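Local coordinates for mandelate racemase/muconate lactonizing protein (Alicyclobacillus acidocaldarius LAA1, PDB 3QLD) that is of unspecified function but belongs to the enolase superfamily, combining the capping domain of mandelate racemase and muconate lactonizing enzymes with a TIM-barrel-like domain, at residues 179-184 with 215-220; 92-97 with 113-118; 257-262 with 288-293; 48-53 with 62-67. All coordinates share one frame; numbering follows the deposited sequence. Where two conformers were deposited one is given.

Interaction 1: residues 179-184 with 215-220; sequences AAIKAV and YDLQFI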
loop_
_atom_site.group_PDB
_atom_site.type_symbol
_atom_site.label_atom_id
_atom_site.label_comp_id
_atom_site.label_asym_id
_atom_site.label_seq_id
_atom_site.Cartn_x
_atom_site.Cartn_y
_atom_site.Cartn_z
ATOM N N ALA A 179 32.401 9.858 10.969
ATOM C CA ALA A 179 32.974 10.789 11.978
ATOM C C ALA A 179 32.167 10.847 13.301
ATOM O O ALA A 179 32.722 10.724 14.441
ATOM C CB ALA A 179 33.163 12.171 11.362
ATOM N N ALA A 180 30.853 10.994 13.151
ATOM C CA ALA A 180 29.964 10.942 14.290
ATOM C C ALA A 180 30.077 9.622 15.033
ATOM O O ALA A 180 30.244 9.639 16.260
ATOM C CB ALA A 180 28.492 11.211 13.864
ATOM N N ILE A 181 29.918 8.488 14.324
ATOM C CA ILE A 181 29.947 7.170 14.967
ATOM C C ILE A 181 31.289 6.859 15.660
ATOM O O ILE A 181 31.283 6.351 16.790
ATOM C CB ILE A 181 29.551 5.996 13.995
ATOM C CG1 ILE A 181 28.121 6.214 13.459
ATOM C CG2 ILE A 181 29.738 4.626 14.691
ATOM C CD1 ILE A 181 27.774 5.393 12.200
ATOM N N LYS A 182 32.384 7.122 14.964
ATOM C CA LYS A 182 33.772 6.966 15.518
ATOM C C LYS A 182 33.892 7.706 16.883
ATOM O O LYS A 182 34.266 7.086 17.903
ATOM C CB LYS A 182 34.802 7.433 14.486
ATOM C CG LYS A 182 36.345 7.362 14.833
ATOM C CD LYS A 182 37.192 7.914 13.655
ATOM C CE LYS A 182 37.292 9.462 13.636
ATOM N NZ LYS A 182 37.300 10.170 12.279
ATOM N N ALA A 183 33.471 8.970 16.899
ATOM C CA ALA A 183 33.545 9.827 18.098
ATOM C C ALA A 183 32.682 9.303 19.218
ATOM O O ALA A 183 33.131 9.192 20.383
ATOM C CB ALA A 183 33.197 11.291 17.742
ATOM N N VAL A 184 31.457 8.898 18.887
ATOM C CA VAL A 184 30.616 8.390 19.906
ATOM C C VAL A 184 31.123 7.068 20.477
ATOM O O VAL A 184 31.161 6.889 21.708
ATOM C CB VAL A 184 29.174 8.363 19.458
ATOM C CG1 VAL A 184 28.290 7.770 20.501
ATOM C CG2 VAL A 184 28.764 9.795 19.091
ATOM N N TYR A 215 32.827 -0.307 14.237
ATOM C CA TYR A 215 32.261 0.289 15.450
ATOM C C TYR A 215 31.247 -0.478 16.229
ATOM O O TYR A 215 30.700 0.074 17.224
ATOM C CB TYR A 215 31.779 1.727 15.140
ATOM C CG TYR A 215 32.836 2.490 14.422
ATOM C CD1 TYR A 215 34.040 2.816 15.058
ATOM C CD2 TYR A 215 32.694 2.851 13.095
ATOM C CE1 TYR A 215 35.054 3.504 14.375
ATOM C CE2 TYR A 215 33.684 3.502 12.410
ATOM C CZ TYR A 215 34.878 3.829 13.068
ATOM O OH TYR A 215 35.879 4.503 12.388
ATOM N N ASP A 216 30.966 -1.706 15.767
ATOM C CA ASP A 216 30.074 -2.640 16.423
ATOM C C ASP A 216 28.671 -2.067 16.734
ATOM O O ASP A 216 28.188 -2.194 17.843
ATOM C CB ASP A 216 30.762 -3.222 17.690
ATOM C CG ASP A 216 32.154 -3.808 17.384
ATOM O OD1 ASP A 216 32.542 -3.989 16.178
ATOM O OD2 ASP A 216 32.868 -4.084 18.378
ATOM N N LEU A 217 28.041 -1.443 15.719
ATOM C CA LEU A 217 26.641 -0.951 15.810
ATOM C C LEU A 217 25.739 -2.110 16.049
ATOM O O LEU A 217 25.968 -3.174 15.512
ATOM C CB LEU A 217 26.270 -0.241 14.472
ATOM C CG LEU A 217 27.038 1.009 14.115
ATOM C CD1 LEU A 217 26.753 1.448 12.676
ATOM C CD2 LEU A 217 26.687 2.161 15.095
ATOM N N GLN A 218 24.692 -1.909 16.806
ATOM C CA GLN A 218 23.682 -2.913 16.988
ATOM C C GLN A 218 22.953 -3.231 15.648
ATOM O O GLN A 218 22.581 -4.382 15.401
ATOM C CB GLN A 218 22.708 -2.403 18.036
ATOM C CG GLN A 218 21.761 -3.431 18.543
ATOM C CD GLN A 218 20.860 -2.855 19.616
ATOM O OE1 GLN A 218 19.792 -2.291 19.316
ATOM N NE2 GLN A 218 21.311 -2.921 20.856
ATOM N N PHE A 219 22.786 -2.196 14.823
ATOM C CA PHE A 219 22.190 -2.321 13.449
ATOM C C PHE A 219 22.336 -0.962 12.736
ATOM O O PHE A 219 22.661 0.061 13.375
ATOM C CB PHE A 219 20.690 -2.732 13.501
ATOM C CG PHE A 219 19.825 -1.805 14.368
ATOM C CD1 PHE A 219 19.347 -0.590 13.855
ATOM C CD2 PHE A 219 19.455 -2.197 15.659
ATOM C CE1 PHE A 219 18.577 0.275 14.669
ATOM C CE2 PHE A 219 18.646 -1.359 16.477
ATOM C CZ PHE A 219 18.203 -0.138 15.940
ATOM N N ILE A 220 22.126 -0.997 11.399
ATOM C CA ILE A 220 22.016 0.187 10.536
ATOM C C ILE A 220 20.588 0.026 9.996
ATOM O O ILE A 220 20.296 -0.992 9.378
ATOM C CB ILE A 220 23.060 0.217 9.406
ATOM C CG1 ILE A 220 24.493 0.355 10.001
ATOM C CG2 ILE A 220 22.739 1.418 8.366
ATOM C CD1 ILE A 220 25.567 0.154 8.992
#
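K182 and Y215 bring the two backbones closest, their CA atoms 6.8 Å apart, where helix 178-187 of the TIM-barrel-like domain meets the loop that runs from helix 206-211 into strand 220-221. Residues 179-184 are regularly helical, with A183 N bonded to A179 O and V184 N to A180 O. No hydrogen bond joins the segments; the contact is apolar. K182 CA sits 4.2 Å from the centroid of the Y215 ring and 23° off its normal, a CH-pi contact over one face, displaced toward the rim. The K182 and Y215 side chains run side by side in the same direction, and the aliphatic part of the lysine follows the ring out to the hydroxyl. I181 is buried, and its CG2 branch, anti to the backbone N, is carried to Y215 CB at 3.6 Å. L170 of strand 167-171 and L212 also touch I181, while L217 reaches I193 of strand 192-196, so this helix-loop contact continues into the barrel wall. I181 CG2 also meets L217 CD2 at 3.9 Å, the two side chains crossing at about a right angle.

Interaction 2: residues 92-97 with 113-118; sequences RTVCEA and MAVWDW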
loop_
_atom_site.group_PDB
_atom_site.type_symbol
_atom_site.label_atom_id
_atom_site.label_comp_id
_atom_site.label_asym_id
_atom_site.label_seq_id
_atom_site.Cartn_x
_atom_site.Cartn_y
_atom_site.Cartn_z
ATOM N N ARG A 92 -8.764 -13.100 18.600
ATOM C CA ARG A 92 -7.845 -13.842 17.717
ATOM C C ARG A 92 -8.323 -13.926 16.281
ATOM O O ARG A 92 -7.517 -14.096 15.358
ATOM C CB ARG A 92 -7.541 -15.256 18.284
ATOM C CG ARG A 92 -6.537 -15.209 19.457
ATOM C CD ARG A 92 -6.380 -16.567 20.145
ATOM N NE ARG A 92 -5.662 -16.520 21.432
ATOM C CZ ARG A 92 -4.336 -16.348 21.594
ATOM N NH1 ARG A 92 -3.521 -16.153 20.541
ATOM N NH2 ARG A 92 -3.820 -16.347 22.830
ATOM N N THR A 93 -9.622 -13.797 16.081
ATOM C CA THR A 93 -10.204 -14.034 14.812
ATOM C C THR A 93 -10.788 -12.793 14.148
ATOM O O THR A 93 -11.371 -12.879 13.069
ATOM C CB THR A 93 -11.268 -15.100 14.923
ATOM O OG1 THR A 93 -12.399 -14.585 15.612
ATOM C CG2 THR A 93 -10.716 -16.339 15.701
ATOM N N VAL A 94 -10.672 -11.654 14.798
ATOM C CA VAL A 94 -11.358 -10.454 14.314
ATOM C C VAL A 94 -10.850 -10.054 12.909
ATOM O O VAL A 94 -11.641 -9.550 12.098
ATOM C CB VAL A 94 -11.400 -9.298 15.388
ATOM C CG1 VAL A 94 -10.047 -8.880 15.740
ATOM C CG2 VAL A 94 -12.186 -8.126 14.875
ATOM N N CYS A 95 -9.585 -10.320 12.571
ATOM C CA CYS A 95 -9.108 -9.971 11.218
ATOM C C CYS A 95 -9.839 -10.679 10.067
ATOM O O CYS A 95 -9.781 -10.231 8.888
ATOM C CB CYS A 95 -7.595 -10.071 11.079
ATOM S SG CYS A 95 -6.757 -8.814 12.066
ATOM N N GLU A 96 -10.597 -11.722 10.398
ATOM C CA GLU A 96 -11.391 -12.370 9.398
ATOM C C GLU A 96 -12.561 -11.478 8.949
ATOM O O GLU A 96 -13.021 -11.590 7.790
ATOM C CB GLU A 96 -11.804 -13.789 9.850
ATOM C CG GLU A 96 -13.303 -14.054 10.054
ATOM C CD GLU A 96 -13.551 -15.192 11.077
ATOM O OE1 GLU A 96 -14.733 -15.406 11.468
ATOM O OE2 GLU A 96 -12.553 -15.862 11.481
ATOM N N ALA A 97 -13.005 -10.545 9.787
ATOM C CA ALA A 97 -14.042 -9.584 9.325
ATOM C C ALA A 97 -13.500 -8.740 8.166
ATOM O O ALA A 97 -14.272 -8.181 7.375
ATOM C CB ALA A 97 -14.434 -8.656 10.421
HETATM N N MSE A 113 -6.721 -4.154 17.482
HETATM C CA MSE A 113 -6.122 -3.851 18.779
HETATM C C MSE A 113 -7.160 -3.333 19.810
HETATM O O MSE A 113 -7.038 -3.655 21.019
HETATM C CB MSE A 113 -4.958 -2.892 18.646
HETATM C CG MSE A 113 -3.747 -3.602 17.944
HETATM SE SE MSE A 113 -2.387 -2.378 17.271
HETATM C CE MSE A 113 -1.345 -1.860 18.775
ATOM N N ALA A 114 -8.173 -2.595 19.330
ATOM C CA ALA A 114 -9.252 -2.121 20.233
ATOM C C ALA A 114 -10.038 -3.362 20.697
ATOM O O ALA A 114 -10.480 -3.429 21.871
ATOM C CB ALA A 114 -10.131 -1.132 19.502
ATOM N N VAL A 115 -10.217 -4.368 19.822
ATOM C CA VAL A 115 -10.941 -5.575 20.235
ATOM C C VAL A 115 -10.152 -6.398 21.312
ATOM O O VAL A 115 -10.732 -6.868 22.321
ATOM C CB VAL A 115 -11.315 -6.432 19.049
ATOM C CG1 VAL A 115 -11.988 -7.734 19.482
ATOM C CG2 VAL A 115 -12.261 -5.655 18.166
ATOM N N TRP A 116 -8.849 -6.557 21.103
ATOM C CA TRP A 116 -7.958 -7.128 22.129
ATOM C C TRP A 116 -8.065 -6.374 23.457
ATOM O O TRP A 116 -8.047 -6.983 24.558
ATOM C CB TRP A 116 -6.502 -7.111 21.648
ATOM C CG TRP A 116 -6.114 -8.316 20.848
ATOM C CD1 TRP A 116 -6.052 -8.425 19.490
ATOM C CD2 TRP A 116 -5.686 -9.587 21.365
ATOM N NE1 TRP A 116 -5.646 -9.691 19.125
ATOM C CE2 TRP A 116 -5.389 -10.412 20.261
ATOM C CE3 TRP A 116 -5.497 -10.092 22.665
ATOM C CZ2 TRP A 116 -4.945 -11.727 20.407
ATOM C CZ3 TRP A 116 -5.068 -11.437 22.810
ATOM C CH2 TRP A 116 -4.798 -12.222 21.682
ATOM N N ASP A 117 -8.155 -5.053 23.358
ATOM C CA ASP A 117 -8.125 -4.192 24.504
ATOM C C ASP A 117 -9.454 -4.347 25.233
ATOM O O ASP A 117 -9.478 -4.439 26.464
ATOM C CB ASP A 117 -7.874 -2.730 24.063
ATOM C CG ASP A 117 -7.676 -1.786 25.227
ATOM O OD1 ASP A 117 -6.518 -1.653 25.713
ATOM O OD2 ASP A 117 -8.714 -1.167 25.645
ATOM N N TRP A 118 -10.553 -4.341 24.478
ATOM C CA TRP A 118 -11.893 -4.521 25.049
ATOM C C TRP A 118 -11.938 -5.879 25.725
ATOM O O TRP A 118 -12.405 -5.972 26.867
ATOM C CB TRP A 118 -12.977 -4.455 23.969
ATOM C CG TRP A 118 -14.247 -5.142 24.396
ATOM C CD1 TRP A 118 -15.232 -4.600 25.208
ATOM C CD2 TRP A 118 -14.652 -6.482 24.103
ATOM N NE1 TRP A 118 -16.233 -5.507 25.383
ATOM C CE2 TRP A 118 -15.904 -6.680 24.741
ATOM C CE3 TRP A 118 -14.095 -7.542 23.342
ATOM C CZ2 TRP A 118 -16.610 -7.888 24.650
ATOM C CZ3 TRP A 118 -14.804 -8.733 23.229
ATOM C CH2 TRP A 118 -16.039 -8.910 23.914
#
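R92 and W116 meet with their flat groups nearly perpendicular: the guanidinium and indole planes stand 80° apart. W116 CH2 lies over the centre of one guanidinium face, 4.1 Å above its plane, so the outer corner of the six-membered ring points into that face and the two planes are not stacked. Nearer the backbone, R92 CG approaches W116 CZ2 at 3.9 Å. This two-point contact follows from the shape of the arginine: the chain is extended from CG to NE, and chi4 of -74° then turns the guanidinium out of line. W116 has its own neighbours, with F277 edge-to-face against its ring and P91 and L131 also touching it.

Beside it, through the adjacent V115, the contact becomes purely aliphatic. V94 and V115 both direct their CB atoms toward the opposite segment, and their CG2 methyls meet at 4.1 Å. V94 CG2 is placed there by pointing away from its own backbone N, whereas V115 CG2 stands anti to its carbonyl carbon. Around this pair, W79 of helix 61-80 touches V94, and F76 of that helix and L36 of strand 25-38 touch V115. The segment 92-97 has helical phi/psi from V94 onward, with i-to-i+3 bonds such as A97 N to V94 O. It thus packs as a turn against helix 105-123, part of the helical layer laid on the antiparallel sheet in the N-terminal capping domain of the enolase superfamily.

Interaction 3: residues 257-262 with 288-293; sequences LTARLG and GEAGMA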
loop_
_atom_site.group_PDB
_atom_site.type_symbol
_atom_site.label_atom_id
_atom_site.label_comp_id
_atom_site.label_asym_id
_atom_site.label_seq_id
_atom_site.Cartn_x
_atom_site.Cartn_y
_atom_site.Cartn_z
ATOM N N LEU A 257 10.202 -13.028 2.871
ATOM C CA LEU A 257 11.047 -12.746 1.722
ATOM C C LEU A 257 12.392 -12.145 2.223
ATOM O O LEU A 257 13.482 -12.512 1.740
ATOM C CB LEU A 257 10.334 -11.759 0.765
ATOM C CG LEU A 257 11.248 -11.222 -0.361
ATOM C CD1 LEU A 257 11.737 -12.373 -1.329
ATOM C CD2 LEU A 257 10.622 -10.084 -1.128
ATOM N N THR A 258 12.308 -11.198 3.164
ATOM C CA THR A 258 13.537 -10.628 3.795
ATOM C C THR A 258 14.492 -11.687 4.287
ATOM O O THR A 258 15.688 -11.681 3.942
ATOM C CB THR A 258 13.170 -9.698 4.966
ATOM O OG1 THR A 258 12.458 -8.605 4.427
ATOM C CG2 THR A 258 14.427 -9.141 5.633
ATOM N N ALA A 259 13.926 -12.618 5.052
ATOM C CA ALA A 259 14.669 -13.719 5.640
ATOM C C ALA A 259 15.217 -14.648 4.553
ATOM O O ALA A 259 16.339 -15.115 4.658
ATOM C CB ALA A 259 13.776 -14.470 6.609
ATOM N N ARG A 260 14.439 -14.886 3.496
ATOM C CA ARG A 260 14.844 -15.778 2.425
ATOM C C ARG A 260 16.028 -15.182 1.645
ATOM O O ARG A 260 16.965 -15.910 1.249
ATOM C CB ARG A 260 13.645 -16.109 1.508
ATOM C CG ARG A 260 13.949 -17.098 0.390
ATOM C CD ARG A 260 14.092 -18.531 0.883
ATOM N NE ARG A 260 14.393 -19.410 -0.238
ATOM C CZ ARG A 260 13.517 -20.262 -0.806
ATOM N NH1 ARG A 260 12.277 -20.377 -0.343
ATOM N NH2 ARG A 260 13.894 -21.033 -1.834
ATOM N N LEU A 261 16.011 -13.843 1.499
ATOM C CA LEU A 261 17.022 -13.125 0.747
ATOM C C LEU A 261 18.274 -12.868 1.570
ATOM O O LEU A 261 19.301 -12.577 0.991
ATOM C CB LEU A 261 16.474 -11.785 0.252
ATOM C CG LEU A 261 15.546 -11.828 -0.952
ATOM C CD1 LEU A 261 14.996 -10.428 -1.100
ATOM C CD2 LEU A 261 16.206 -12.351 -2.250
ATOM N N GLY A 262 18.174 -12.995 2.902
ATOM C CA GLY A 262 19.271 -12.607 3.812
ATOM C C GLY A 262 19.418 -11.085 3.705
ATOM O O GLY A 262 20.536 -10.567 3.684
ATOM N N GLY A 288 12.123 -15.116 14.759
ATOM C CA GLY A 288 12.837 -16.074 15.649
ATOM C C GLY A 288 13.303 -17.318 14.866
ATOM O O GLY A 288 14.453 -17.701 15.008
ATOM N N GLU A 289 12.442 -17.915 14.027
ATOM C CA GLU A 289 12.806 -19.100 13.182
ATOM C C GLU A 289 14.022 -18.765 12.280
ATOM O O GLU A 289 14.904 -19.617 11.997
ATOM C CB GLU A 289 11.667 -19.523 12.240
ATOM C CG GLU A 289 10.345 -20.046 12.811
ATOM C CD GLU A 289 9.135 -19.912 11.801
ATOM O OE1 GLU A 289 9.287 -20.188 10.568
ATOM O OE2 GLU A 289 8.010 -19.513 12.239
ATOM N N ALA A 290 14.039 -17.522 11.809
ATOM C CA ALA A 290 15.101 -17.019 10.959
ATOM C C ALA A 290 16.359 -16.537 11.662
ATOM O O ALA A 290 17.284 -16.144 11.004
ATOM C CB ALA A 290 14.549 -15.917 10.028
ATOM N N GLY A 291 16.418 -16.528 12.983
ATOM C CA GLY A 291 17.639 -16.019 13.620
ATOM C C GLY A 291 17.751 -14.500 13.760
ATOM O O GLY A 291 18.785 -13.982 14.201
HETATM N N MSE A 292 16.667 -13.793 13.420
HETATM C CA MSE A 292 16.592 -12.346 13.530
HETATM C C MSE A 292 16.267 -11.861 14.983
HETATM O O MSE A 292 15.702 -12.612 15.823
HETATM C CB MSE A 292 15.543 -11.869 12.535
HETATM C CG MSE A 292 15.812 -12.317 11.130
HETATM SE SE MSE A 292 14.521 -11.630 9.805
HETATM C CE MSE A 292 14.871 -9.737 10.087
ATOM N N ALA A 293 16.685 -10.636 15.295
ATOM C CA ALA A 293 16.369 -9.996 16.566
ATOM C C ALA A 293 15.320 -8.938 16.207
ATOM O O ALA A 293 15.298 -8.437 15.077
ATOM C CB ALA A 293 17.615 -9.292 17.112
#
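A259 carries this contact from one side, its CB directed at the opposite segment and meeting A290 CB at 3.8 Å. The two methyl groups bring the backbones near, with the CA atoms of A259 and A290 6.3 Å apart, and no hydrogen bond passes between the segments. The second partner is M292, a selenomethionine, whose SE lies 4.3 Å from A259 CB. Its conformation explains the reach: chi1 of -56° sets CG anti to the carbonyl carbon, chi2 of -177° extends the chain to SE, and chi3 of 61° folds CE back from that line. A259 CB is therefore touched by the methyl of A290 and by the selenium of M292, whose terminal CE turns away.

Both helices finish here in Schellman motifs. G262 and G291 have positive phi; after G291 the chain becomes extended, putting M292 beside A259.

The contact thus joins the C-terminal ends of helices 252-261 and 277-289, which lie outside strands 266-269 and 293-296 of the barrel. W229 of helix 229-238 touches L257, T258 and L261 of the first helix, while F230 of the second subunit packs on L257, R260 and L261.

Interaction 4: residues 48-53 with 62-67; sequences CVALAE and DTAWVM. With SO4 (sulfate ion), chain E.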
loop_
_atom_site.group_PDB
_atom_site.type_symbol
_atom_site.label_atom_id
_atom_site.label_comp_id
_atom_site.label_asym_id
_atom_site.label_seq_id
_atom_site.Cartn_x
_atom_site.Cartn_y
_atom_site.Cartn_z
ATOM N N CYS A 48 -4.897 4.513 15.918
ATOM C CA CYS A 48 -4.395 4.301 14.519
ATOM C C CYS A 48 -3.093 5.126 14.330
ATOM O O CYS A 48 -3.131 6.330 14.540
ATOM C CB CYS A 48 -5.509 4.682 13.532
ATOM S SG CYS A 48 -4.898 4.467 11.802
ATOM N N VAL A 49 -1.947 4.481 14.040
ATOM C CA VAL A 49 -0.686 5.167 14.073
ATOM C C VAL A 49 -0.315 5.856 12.763
ATOM O O VAL A 49 0.810 6.366 12.633
ATOM C CB VAL A 49 0.521 4.194 14.438
ATOM C CG1 VAL A 49 0.364 3.637 15.906
ATOM C CG2 VAL A 49 0.630 3.059 13.489
ATOM N N ALA A 50 -1.214 5.826 11.789
ATOM C CA ALA A 50 -0.951 6.571 10.521
ATOM C C ALA A 50 -0.535 8.031 10.786
ATOM O O ALA A 50 -1.241 8.765 11.539
ATOM C CB ALA A 50 -2.190 6.523 9.585
ATOM N N LEU A 51 0.544 8.506 10.177
ATOM C CA LEU A 51 0.993 9.878 10.329
ATOM C C LEU A 51 0.219 10.882 9.431
ATOM O O LEU A 51 -0.535 10.489 8.529
ATOM C CB LEU A 51 2.473 9.955 9.946
ATOM C CG LEU A 51 3.283 8.941 10.750
ATOM C CD1 LEU A 51 4.718 8.985 10.305
ATOM C CD2 LEU A 51 3.105 9.256 12.283
ATOM N N ALA A 52 0.420 12.169 9.657
ATOM C CA ALA A 52 -0.402 13.152 8.919
ATOM C C ALA A 52 -0.073 13.094 7.410
ATOM O O ALA A 52 -0.955 13.267 6.577
ATOM C CB ALA A 52 -0.118 14.587 9.424
ATOM N N GLU A 53 1.175 12.861 7.070
ATOM C CA GLU A 53 1.532 12.772 5.603
ATOM C C GLU A 53 1.974 11.340 5.272
ATOM O O GLU A 53 2.546 10.687 6.122
ATOM C CB GLU A 53 2.676 13.753 5.264
ATOM C CG GLU A 53 2.298 15.238 5.376
ATOM C CD GLU A 53 1.200 15.625 4.405
ATOM O OE1 GLU A 53 1.128 15.048 3.288
ATOM O OE2 GLU A 53 0.399 16.487 4.774
ATOM N N ASP A 62 -5.780 11.249 7.064
ATOM C CA ASP A 62 -6.948 11.529 6.251
ATOM C C ASP A 62 -7.538 10.272 5.645
ATOM O O ASP A 62 -8.789 10.061 5.635
ATOM C CB ASP A 62 -6.569 12.508 5.100
ATOM C CG ASP A 62 -6.590 13.966 5.507
ATOM O OD1 ASP A 62 -7.184 14.342 6.548
ATOM O OD2 ASP A 62 -5.978 14.754 4.765
ATOM N N THR A 63 -6.676 9.442 5.111
ATOM C CA THR A 63 -7.125 8.269 4.416
ATOM C C THR A 63 -7.545 7.171 5.408
ATOM O O THR A 63 -8.527 6.476 5.146
ATOM C CB THR A 63 -6.113 7.718 3.395
ATOM O OG1 THR A 63 -4.879 7.430 4.047
ATOM C CG2 THR A 63 -5.865 8.793 2.250
ATOM N N ALA A 64 -6.827 7.079 6.530
ATOM C CA ALA A 64 -7.212 6.112 7.565
ATOM C C ALA A 64 -8.631 6.463 8.135
ATOM O O ALA A 64 -9.449 5.603 8.419
ATOM C CB ALA A 64 -6.097 6.105 8.739
ATOM N N TRP A 65 -8.909 7.741 8.287
ATOM C CA TRP A 65 -10.213 8.155 8.830
ATOM C C TRP A 65 -11.317 7.643 7.922
ATOM O O TRP A 65 -12.273 6.964 8.350
ATOM C CB TRP A 65 -10.222 9.689 8.934
ATOM C CG TRP A 65 -11.576 10.200 9.442
ATOM C CD1 TRP A 65 -12.665 10.661 8.684
ATOM C CD2 TRP A 65 -11.990 10.227 10.801
ATOM N NE1 TRP A 65 -13.724 10.977 9.545
ATOM C CE2 TRP A 65 -13.325 10.736 10.836
ATOM C CE3 TRP A 65 -11.343 9.891 12.019
ATOM C CZ2 TRP A 65 -14.022 10.930 12.046
ATOM C CZ3 TRP A 65 -12.037 10.097 13.209
ATOM C CH2 TRP A 65 -13.348 10.612 13.209
ATOM N N VAL A 66 -11.205 7.886 6.610
ATOM C CA VAL A 66 -12.283 7.423 5.718
ATOM C C VAL A 66 -12.328 5.938 5.529
ATOM O O VAL A 66 -13.365 5.379 5.274
ATOM C CB VAL A 66 -12.300 8.173 4.288
ATOM C CG1 VAL A 66 -12.534 9.649 4.495
ATOM C CG2 VAL A 66 -11.033 7.947 3.505
HETATM N N MSE A 67 -11.165 5.294 5.556
HETATM C CA MSE A 67 -11.086 3.846 5.526
HETATM C C MSE A 67 -11.889 3.321 6.750
HETATM O O MSE A 67 -12.701 2.393 6.611
HETATM C CB MSE A 67 -9.578 3.458 5.523
HETATM C CG MSE A 67 -9.211 1.948 5.492
HETATM SE SE MSE A 67 -10.033 0.843 4.121
HETATM C CE MSE A 67 -9.703 2.043 2.710
HETATM S S SO4 E . -16.426 11.914 7.058
HETATM O O1 SO4 E . -16.324 11.752 8.520
HETATM O O2 SO4 E . -15.235 11.434 6.353
HETATM O O3 SO4 E . -17.582 11.146 6.561
HETATM O O4 SO4 E . -16.589 13.355 6.796
HETATM O O HOH W 1 -3.617 13.444 6.610
#
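A64 is the centre of the first shell: its CB meets C48 SG at 3.7 Å and A50 CB at 4.0 Å. All three residues are buried, and each directs its CB toward the opposite segment. The sulfur arrives because a chi1 of 179° swings SG away from the backbone N of C48 and out toward the helix. The small methyl of A64 lets the loop come close, with the CA atoms of A50 and A64 6.9 Å apart.

Farther along the loop, a water replaces direct contact. It donates to A52 O at 2.7 Å and accepts from D62 N at 3.1 Å, bridging the loop to a backbone N-H in the first turn of the helix. D62 OD1 forms a salt bridge with R10, and OD2 accepts a hydrogen bond from H71 of the second subunit. E53 OE1 forms a salt bridge with R75 and a hydrogen bond with H71 of that subunit, so loop and helix both reach the dimer partner.

Another side of the helix holds a sulfate ion, probably from the crystallisation liquor. W65 NE1 donates to sulfate O1 at 2.9 Å with an almost straight N-H...O angle of 171°, and the sulfur of the ion lies in the indole plane at the ring edge. H70 and H384, the latter from the C-terminal histidine tag, also bond the ion.

The loop leaves strand 43-48 and passes beside helix 61-80. A110 of helix 105-123 and I32 of strand 25-38 touch C48, S107 touches A64, and I32 and L8 of strand 3-15 touch W65, placing the contact between the two helices and the antiparallel sheet.

In the fold
From the N terminus the four contacts close in series, with none nested and none crossing. Interaction 4 comes first, closing the short connection between strand 43-48 and helix 61-80. Interaction 2 then closes the loop that leads into helix 105-123; the two lie about 6 Å apart at their nearest atoms and both belong to the N-terminal capping domain. The chain next enters the barrel, where interaction 1 spans strand 192-196 and helix 206-211, and interaction 3 spans strand 266-269 and the following helices. Interactions 1 and 2 lie on opposite sides of the chain's centre, 41 Å between centres. Interactions 3 and 4, though one is in the barrel domain and the other in the capping domain, both touch the second subunit.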